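Side-chain contacts in VAO-type flavoprotein oxidase VAO615 (Myceliophthora thermophila, PDB 6F72), which carries a bicovalently bound FAD and, once reduced, probably passes electrons rapidly to molecular oxygen, although its substrate is still unidentified: residues Gln104-Val109 / Ala486-Met491; Val58-Val63 / Glu78-Ser83. One frame throughout, in Å; residues are numbered along the deposited sequence.

Contact 1. Residues Gln104-Val109 / Ala486-Met491. With NAG (2-acetamido-2-deoxy-beta-D-glucopyranose), chain C.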
ATOM      1  N   GLN A 104      14.145  -7.070  -4.886  1.00 22.14           N
ATOM      2  CA  GLN A 104      14.676  -8.204  -5.666  1.00 23.16           C
ATOM      3  C   GLN A 104      16.190  -8.022  -5.776  1.00 23.86           C
ATOM      4  O   GLN A 104      16.941  -8.964  -5.539  1.00 24.21           O
ATOM      5  CB  GLN A 104      14.057  -8.283  -7.063  1.00 23.25           C
ATOM      6  CG  GLN A 104      12.614  -8.753  -7.063  1.00 23.21           C
ATOM      7  CD  GLN A 104      11.860  -8.371  -8.322  1.00 23.43           C
ATOM      8  OE1 GLN A 104      12.455  -7.991  -9.323  1.00 23.59           O
ATOM      9  NE2 GLN A 104      10.531  -8.479  -8.271  1.00 23.42           N
ATOM     10  N   ASN A 105      16.614  -6.787  -6.069  1.00 24.42           N
ATOM     11  CA  ASN A 105      18.023  -6.382  -6.023  1.00 25.27           C
ATOM     12  C   ASN A 105      18.955  -7.297  -6.854  1.00 25.17           C
ATOM     13  O   ASN A 105      20.072  -7.619  -6.439  1.00 25.08           O
ATOM     14  CB  ASN A 105      18.509  -6.273  -4.566  1.00 26.48           C
ATOM     15  CG  ASN A 105      19.696  -5.353  -4.419  1.00 28.33           C
ATOM     16  OD1 ASN A 105      19.933  -4.505  -5.268  1.00 28.00           O
ATOM     17  ND2 ASN A 105      20.435  -5.507  -3.333  1.00 30.75           N
ATOM     18  N   TYR A 106      18.448  -7.720  -8.012  1.00 25.01           N
ATOM     19  CA  TYR A 106      19.182  -8.539  -8.993  1.00 25.32           C
ATOM     20  C   TYR A 106      19.582  -9.950  -8.516  1.00 25.55           C
ATOM     21  O   TYR A 106      20.365 -10.621  -9.195  1.00 26.03           O
ATOM     22  CB  TYR A 106      20.423  -7.786  -9.523  1.00 25.34           C
ATOM     23  CG  TYR A 106      20.152  -6.379 -10.042  1.00 25.05           C
ATOM     24  CD1 TYR A 106      19.795  -6.172 -11.383  1.00 25.38           C
ATOM     25  CD2 TYR A 106      20.272  -5.256  -9.206  1.00 24.55           C
ATOM     26  CE1 TYR A 106      19.555  -4.893 -11.876  1.00 25.29           C
ATOM     27  CE2 TYR A 106      20.034  -3.967  -9.695  1.00 24.44           C
ATOM     28  CZ  TYR A 106      19.682  -3.795 -11.031  1.00 24.80           C
ATOM     29  OH  TYR A 106      19.448  -2.549 -11.556  1.00 24.81           O
ATOM     30  N   SER A 107      19.048 -10.400  -7.377  1.00 25.20           N
ATOM     31  CA  SER A 107      19.474 -11.672  -6.780  1.00 25.50           C
ATOM     32  C   SER A 107      19.033 -12.868  -7.599  1.00 25.93           C
ATOM     33  O   SER A 107      19.788 -13.832  -7.751  1.00 26.43           O
ATOM     34  CB  SER A 107      18.985 -11.819  -5.352  1.00 25.18           C
ATOM     35  OG  SER A 107      19.433 -10.742  -4.552  1.00 24.88           O
ATOM     36  N   CYS A 108      17.808 -12.791  -8.114  1.00 25.75           N
ATOM     37  CA  CYS A 108      17.226 -13.833  -8.939  1.00 26.18           C
ATOM     38  C   CYS A 108      16.080 -13.251  -9.742  1.00 26.00           C
ATOM     39  O   CYS A 108      14.910 -13.461  -9.427  1.00 25.81           O
ATOM     40  CB  CYS A 108      16.755 -15.029  -8.099  1.00 26.36           C
ATOM     41  SG  CYS A 108      16.240 -16.420  -9.140  1.00 27.14           S
ATOM     42  N   VAL A 109      16.439 -12.517 -10.786  1.00 26.11           N
ATOM     43  CA  VAL A 109      15.485 -11.785 -11.617  1.00 26.11           C
ATOM     44  C   VAL A 109      15.563 -12.290 -13.059  1.00 26.93           C
ATOM     45  O   VAL A 109      16.561 -12.926 -13.420  1.00 27.38           O
ATOM     46  CB  VAL A 109      15.756 -10.262 -11.559  1.00 25.70           C
ATOM     47  CG1 VAL A 109      15.411  -9.707 -10.177  1.00 24.94           C
ATOM     48  CG2 VAL A 109      17.201  -9.941 -11.960  1.00 25.87           C
ATOM     49  N   ALA A 486      19.387  -0.013 -17.209  1.00 24.20           N
ATOM     50  CA  ALA A 486      20.296   0.804 -16.412  1.00 24.11           C
ATOM     51  C   ALA A 486      21.164  -0.117 -15.564  1.00 23.93           C
ATOM     52  O   ALA A 486      20.845  -1.285 -15.402  1.00 23.68           O
ATOM     53  CB  ALA A 486      19.499   1.779 -15.535  1.00 23.67           C
ATOM     54  N   SER A 487      22.254   0.406 -15.019  1.00 24.09           N
ATOM     55  CA  SER A 487      23.084  -0.368 -14.104  1.00 24.05           C
ATOM     56  C   SER A 487      22.465  -0.493 -12.692  1.00 23.49           C
ATOM     57  O   SER A 487      21.584   0.294 -12.336  1.00 23.16           O
ATOM     58  CB  SER A 487      24.485   0.237 -14.029  1.00 24.54           C
ATOM     59  OG  SER A 487      24.481   1.392 -13.223  1.00 24.45           O
ATOM     60  N   PRO A 488      22.929  -1.475 -11.885  1.00 23.45           N
ATOM     61  CA  PRO A 488      22.552  -1.532 -10.452  1.00 23.06           C
ATOM     62  C   PRO A 488      22.909  -0.257  -9.696  1.00 23.10           C
ATOM     63  O   PRO A 488      22.167   0.166  -8.814  1.00 22.71           O
ATOM     64  CB  PRO A 488      23.397  -2.680  -9.898  1.00 23.21           C
ATOM     65  CG  PRO A 488      23.658  -3.555 -11.074  1.00 23.55           C
ATOM     66  CD  PRO A 488      23.676  -2.683 -12.302  1.00 23.80           C
ATOM     67  N   GLU A 489      24.049   0.328 -10.046  1.00 23.64           N
ATOM     68  CA  GLU A 489      24.537   1.554  -9.423  1.00 23.87           C
ATOM     69  C   GLU A 489      23.605   2.735  -9.727  1.00 23.69           C
ATOM     70  O   GLU A 489      23.354   3.562  -8.848  1.00 23.58           O
ATOM     71  CB  GLU A 489      25.978   1.827  -9.861  1.00 24.61           C
ATOM     72  CG  GLU A 489      26.982   0.760  -9.409  1.00 24.90           C
ATOM     73  CD  GLU A 489      27.010  -0.522 -10.272  1.00 25.02           C
ATOM     74  OE1 GLU A 489      26.695  -0.490 -11.492  1.00 25.10           O
ATOM     75  OE2 GLU A 489      27.356  -1.590  -9.708  1.00 25.06           O
ATOM     76  N   GLU A 490      23.067   2.772 -10.951  1.00 23.73           N
ATOM     77  CA  GLU A 490      22.057   3.760 -11.367  1.00 23.62           C
ATOM     78  C   GLU A 490      20.704   3.626 -10.644  1.00 23.06           C
ATOM     79  O   GLU A 490      20.066   4.639 -10.313  1.00 22.96           O
ATOM     80  CB  GLU A 490      21.864   3.750 -12.884  1.00 23.83           C
ATOM     81  CG  GLU A 490      23.067   4.331 -13.612  1.00 24.54           C
ATOM     82  CD  GLU A 490      22.975   4.272 -15.127  1.00 24.90           C
ATOM     83  OE1 GLU A 490      22.603   3.225 -15.705  1.00 24.70           O
ATOM     84  OE2 GLU A 490      23.318   5.291 -15.745  1.00 25.40           O
ATOM     85  N   MET A 491      20.259   2.389 -10.406  1.00 22.72           N
ATOM     86  CA  MET A 491      19.050   2.180  -9.619  1.00 22.22           C
ATOM     87  C   MET A 491      19.260   2.532  -8.158  1.00 22.10           C
ATOM     88  O   MET A 491      18.344   3.065  -7.515  1.00 21.80           O
ATOM     89  CB  MET A 491      18.500   0.766  -9.788  1.00 21.90           C
ATOM     90  CG  MET A 491      17.887   0.498 -11.155  1.00 22.00           C
ATOM     91  SD  MET A 491      16.608   1.629 -11.748  1.00 21.95           S
ATOM     92  CE  MET A 491      17.548   2.934 -12.563  1.00 22.46           C
TER
HETATM   93  C1  NAG C   1      21.567  -4.668  -3.046  1.00 20.63           C
HETATM   94  C2  NAG C   1      21.022  -3.901  -1.819  1.00 24.96           C
HETATM   95  C3  NAG C   1      22.120  -3.067  -1.165  1.00 26.59           C
HETATM   96  C4  NAG C   1      23.385  -3.883  -0.852  1.00 27.89           C
HETATM   97  C5  NAG C   1      23.789  -4.742  -2.056  1.00 26.56           C
HETATM   98  C6  NAG C   1      24.863  -5.761  -1.695  1.00 27.52           C
HETATM   99  C7  NAG C   1      18.631  -3.260  -1.708  1.00 26.18           C
HETATM  100  C8  NAG C   1      17.625  -2.245  -2.150  1.00 26.09           C
HETATM  101  N2  NAG C   1      19.884  -3.041  -2.134  1.00 25.53           N
HETATM  102  O3  NAG C   1      21.602  -2.484   0.038  1.00 28.27           O
HETATM  103  O4  NAG C   1      24.490  -3.007  -0.588  1.00 31.58           O
HETATM  104  O5  NAG C   1      22.681  -5.456  -2.621  1.00 23.49           O
HETATM  105  O6  NAG C   1      25.541  -6.099  -2.909  1.00 29.62           O
HETATM  106  O7  NAG C   1      18.295  -4.200  -1.001  1.00 26.04           O
HETATM  107  O   HOH W   1      18.707  -2.441 -14.048  1.00 22.22           O

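Contact 2. Residues Val58-Val63 / Glu78-Ser83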
ATOM      1  N   VAL A  58      12.020 -20.659  -3.346  1.00 27.28           N
ATOM      2  CA  VAL A  58      12.594 -20.758  -4.664  1.00 27.78           C
ATOM      3  C   VAL A  58      12.002 -19.570  -5.403  1.00 27.66           C
ATOM      4  O   VAL A  58      10.797 -19.590  -5.699  1.00 27.95           O
ATOM      5  CB  VAL A  58      12.217 -22.076  -5.380  1.00 28.66           C
ATOM      6  CG1 VAL A  58      12.851 -22.117  -6.770  1.00 29.14           C
ATOM      7  CG2 VAL A  58      12.644 -23.276  -4.554  1.00 28.94           C
ATOM      8  N   PRO A  59      12.828 -18.526  -5.673  1.00 27.37           N
ATOM      9  CA  PRO A  59      12.342 -17.325  -6.364  1.00 27.43           C
ATOM     10  C   PRO A  59      11.717 -17.665  -7.705  1.00 28.40           C
ATOM     11  O   PRO A  59      12.160 -18.588  -8.362  1.00 29.00           O
ATOM     12  CB  PRO A  59      13.608 -16.475  -6.519  1.00 27.09           C
ATOM     13  CG  PRO A  59      14.407 -16.815  -5.313  1.00 26.68           C
ATOM     14  CD  PRO A  59      14.170 -18.306  -5.106  1.00 27.10           C
ATOM     15  N   GLN A  60      10.669 -16.941  -8.076  1.00 28.82           N
ATOM     16  CA  GLN A  60       9.919 -17.198  -9.311  1.00 30.07           C
ATOM     17  C   GLN A  60      10.776 -17.184 -10.604  1.00 30.84           C
ATOM     18  O   GLN A  60      10.480 -17.911 -11.550  1.00 31.86           O
ATOM     19  CB  GLN A  60       8.758 -16.205  -9.412  1.00 30.25           C
ATOM     20  CG  GLN A  60       7.619 -16.648 -10.315  1.00 31.40           C
ATOM     21  CD  GLN A  60       6.466 -15.662 -10.327  1.00 31.73           C
ATOM     22  OE1 GLN A  60       6.658 -14.450 -10.352  1.00 31.30           O
ATOM     23  NE2 GLN A  60       5.248 -16.190 -10.312  1.00 32.56           N
ATOM     24  N   ALA A  61      11.841 -16.384 -10.628  1.00 30.65           N
ATOM     25  CA  ALA A  61      12.743 -16.300 -11.794  1.00 31.36           C
ATOM     26  C   ALA A  61      13.899 -17.315 -11.788  1.00 31.67           C
ATOM     27  O   ALA A  61      14.840 -17.196 -12.575  1.00 32.06           O
ATOM     28  CB  ALA A  61      13.260 -14.873 -11.981  1.00 31.11           C
ATOM     29  N   SER A  62      13.821 -18.332 -10.928  1.00 31.68           N
ATOM     30  CA  SER A  62      14.802 -19.421 -10.968  1.00 32.29           C
ATOM     31  C   SER A  62      14.784 -20.144 -12.322  1.00 33.63           C
ATOM     32  O   SER A  62      15.811 -20.674 -12.746  1.00 34.13           O
ATOM     33  CB  SER A  62      14.576 -20.418  -9.845  1.00 32.07           C
ATOM     34  OG  SER A  62      13.468 -21.217 -10.153  1.00 32.65           O
ATOM     35  N   VAL A  63      13.623 -20.140 -12.990  1.00 34.38           N
ATOM     36  CA  VAL A  63      13.492 -20.598 -14.392  1.00 35.89           C
ATOM     37  C   VAL A  63      14.402 -19.851 -15.391  1.00 36.49           C
ATOM     38  O   VAL A  63      14.695 -20.355 -16.484  1.00 37.46           O
ATOM     39  CB  VAL A  63      12.021 -20.570 -14.898  1.00 36.46           C
ATOM     40  CG1 VAL A  63      11.182 -21.588 -14.153  1.00 36.54           C
ATOM     41  CG2 VAL A  63      11.409 -19.178 -14.795  1.00 35.94           C
ATOM     42  N   GLU A  78      10.801 -16.284 -20.529  1.00 39.02           N
ATOM     43  CA  GLU A  78      10.305 -15.227 -21.420  1.00 39.46           C
ATOM     44  C   GLU A  78       8.905 -14.724 -21.052  1.00 39.02           C
ATOM     45  O   GLU A  78       8.625 -13.527 -21.191  1.00 38.67           O
ATOM     46  CB  GLU A  78      10.341 -15.663 -22.894  1.00 41.00           C
ATOM     47  CG  GLU A  78      11.730 -15.940 -23.480  1.00 41.97           C
ATOM     48  CD  GLU A  78      12.693 -14.758 -23.403  1.00 41.86           C
ATOM     49  OE1 GLU A  78      12.308 -13.636 -23.796  1.00 42.18           O
ATOM     50  OE2 GLU A  78      13.848 -14.953 -22.952  1.00 41.69           O
ATOM     51  N   GLU A  79       8.039 -15.636 -20.596  1.00 38.95           N
ATOM     52  CA  GLU A  79       6.683 -15.286 -20.129  1.00 38.50           C
ATOM     53  C   GLU A  79       6.699 -14.427 -18.859  1.00 36.95           C
ATOM     54  O   GLU A  79       5.841 -13.555 -18.680  1.00 36.92           O
ATOM     55  CB  GLU A  79       5.825 -16.544 -19.933  1.00 39.23           C
ATOM     56  CG  GLU A  79       5.274 -17.121 -21.234  1.00 40.77           C
ATOM     57  CD  GLU A  79       4.802 -18.566 -21.113  1.00 41.57           C
ATOM     58  OE1 GLU A  79       5.237 -19.415 -21.934  1.00 42.83           O
ATOM     59  OE2 GLU A  79       3.995 -18.863 -20.208  1.00 41.43           O
ATOM     60  N   LEU A  80       7.681 -14.673 -17.990  1.00 35.74           N
ATOM     61  CA  LEU A  80       7.909 -13.857 -16.793  1.00 34.35           C
ATOM     62  C   LEU A  80       8.281 -12.404 -17.122  1.00 33.88           C
ATOM     63  O   LEU A  80       7.895 -11.477 -16.397  1.00 33.39           O
ATOM     64  CB  LEU A  80       9.012 -14.474 -15.921  1.00 33.73           C
ATOM     65  CG  LEU A  80       8.814 -15.746 -15.095  1.00 33.46           C
ATOM     66  CD1 LEU A  80      10.052 -15.914 -14.242  1.00 32.86           C
ATOM     67  CD2 LEU A  80       7.574 -15.712 -14.205  1.00 33.03           C
ATOM     68  N   LYS A  81       9.024 -12.226 -18.217  1.00 34.05           N
ATOM     69  CA  LYS A  81       9.575 -10.922 -18.621  1.00 33.52           C
ATOM     70  C   LYS A  81       8.532  -9.886 -18.995  1.00 33.44           C
ATOM     71  O   LYS A  81       8.587  -8.754 -18.503  1.00 32.93           O
ATOM     72  CB  LYS A  81      10.557 -11.081 -19.781  1.00 34.11           C
ATOM     73  CG  LYS A  81      11.874 -11.717 -19.390  1.00 33.94           C
ATOM     74  CD  LYS A  81      12.753 -11.889 -20.612  1.00 34.66           C
ATOM     75  CE  LYS A  81      13.981 -12.703 -20.275  1.00 34.63           C
ATOM     76  NZ  LYS A  81      15.087 -12.349 -21.199  1.00 35.21           N
ATOM     77  N   SER A  82       7.580 -10.270 -19.843  1.00 33.92           N
ATOM     78  CA  SER A  82       6.646  -9.311 -20.435  1.00 34.24           C
ATOM     79  C   SER A  82       5.744  -8.570 -19.437  1.00 33.56           C
ATOM     80  O   SER A  82       5.253  -7.487 -19.755  1.00 33.84           O
ATOM     81  CB  SER A  82       5.808  -9.973 -21.524  1.00 35.34           C
ATOM     82  OG  SER A  82       5.042 -11.024 -20.975  1.00 35.46           O
ATOM     83  N   SER A  83       5.542  -9.137 -18.240  1.00 32.65           N
ATOM     84  CA  SER A  83       4.691  -8.515 -17.214  1.00 31.79           C
ATOM     85  C   SER A  83       5.363  -8.330 -15.845  1.00 30.53           C
ATOM     86  O   SER A  83       4.675  -8.071 -14.850  1.00 29.94           O
ATOM     87  CB  SER A  83       3.394  -9.321 -17.062  1.00 32.16           C
ATOM     88  OG  SER A  83       2.672  -9.348 -18.280  1.00 33.30           O
TER

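Contact 1. Residues Gln104-Val109 / Ala486-Met491
A type I' beta turn from Gln104 to Ser107 sets Tyr106 against the capped start of helix 488-508, where its ring meets Pro488, the first helical residue. Pro488 lies over one face of the phenol, displaced toward the rim: CG sits 4.1 Å from the centroid of the Tyr106 ring and 18° off the ring normal, a CH-pi contact. Alongside it Pro488 CB reaches 3.6 Å from Tyr106 CE2. The two side chains cross at about a right angle. With CG anti to its own carbonyl carbon (chi1 -52°), the tyrosine sends its ring out of the turn to the helix. The hydroxyl reaches past the proline to Met491, and Tyr106 OH packs 3.4 Å from CG of Met491, whose bent chain then leads away. In the plane of the ring, at its edge, a water accepts from Tyr106 OH at 2.6 Å and donates to Ala486 O at 2.8 Å.

The helix start has its own lock. Ser487 is the N-cap, and with Glu490 it forms a capping box: Glu490 N gives to Ser487 OG, while Ser487 N gives to Glu490 OE1 at 2.9 Å, nearly straight at 168° and on the anti lone pair of that oxygen. One residue before the tyrosine, Asn105 leaves helix 101-104 with positive phi and carries the N-linked sugar, ND2 being joined to NAG C1; the sugar is also hydrogen-bonded to Asn122 ND2. Trp482 meets the Tyr106 ring at a slant and touches Met491 as well.

The chemistry is that of an amphipathic ring: its carbon face packs on proline, while the hydroxyl oxygen lies against Met491 CG and spends its proton on a water that ties it to the backbone just ahead of the helix.

Contact 2. Residues Val58-Val63 / Glu78-Ser83
Leu80 reaches from helix 74-81 into the bend of residues 60-63, and its two methyls divide the contact between them. CB points from the helix toward the loop, and CG stands anti to the carbonyl carbon (chi1 -73°), which carries the fork forward to where the loop turns. From there the branches part. Leu80 CD1 meets the backbone, 3.4 Å from Gln60 O, and also lies against Ala61 CA and CB. On Val63 it meets a single branch, with CG2 at 3.6 Å from Leu80 CD1, and the two side chains run at a slant to each other. The other methyl, Leu80 CD2, rests against the glutamine chain, 4.0 Å from Gln60 CG and equally far from Gln60 CD.

Gln60 can lie along that methyl because its chain is drawn out: CG is anti to the backbone N (chi1 -158°) and the chain stays extended beyond it. The amide nitrogen is engaged elsewhere, Gln60 NE2 giving a hydrogen bond to Thr90 O, while the backbone Gln60 N bonds to Asp97 OD1. These two bonds hold the backbone nitrogen and the amide tip of the residue on which Leu80 leans. The bend itself is closed by Ser62 N bonding to Pro59 O, and Ser62 OG is hydrogen-bonded to Gln71 OE1. On the helix, Lys81 NZ makes a long salt bridge of 3.4 Å to Glu78 OE2, and the lysine side chain touches Phe111.

The result is ordinary helix-on-loop packing: a single leucine side chain from helix 74-81 sits against residues 60, 61 and 63, where the loop passes into a 3-10 segment, with apolar contact across it and polar groups bonded round about.

Overall arrangement
From the N terminus, the chain leaves strand 54-56, an edge strand of the four-stranded mixed sheet, and runs through residues 58-63; helix 74-81 brings it back, so contact 2 closes a short local loop. Only after this does helix 101-104 lead into residues 104-109, which wait until residues 486-491 for their partner, so contact 1 closes a very long loop spanning most of the fold. The two loops follow in series and neither encloses the other. They still touch: Cys108, disulfide-bonded to Cys118, packs against Pro59 and Ala61, and Val109 against Ala61. The loop 58-63 thus lies between helix 74-81 and Cys108 and Val109, just after the turn that meets helix 488-508.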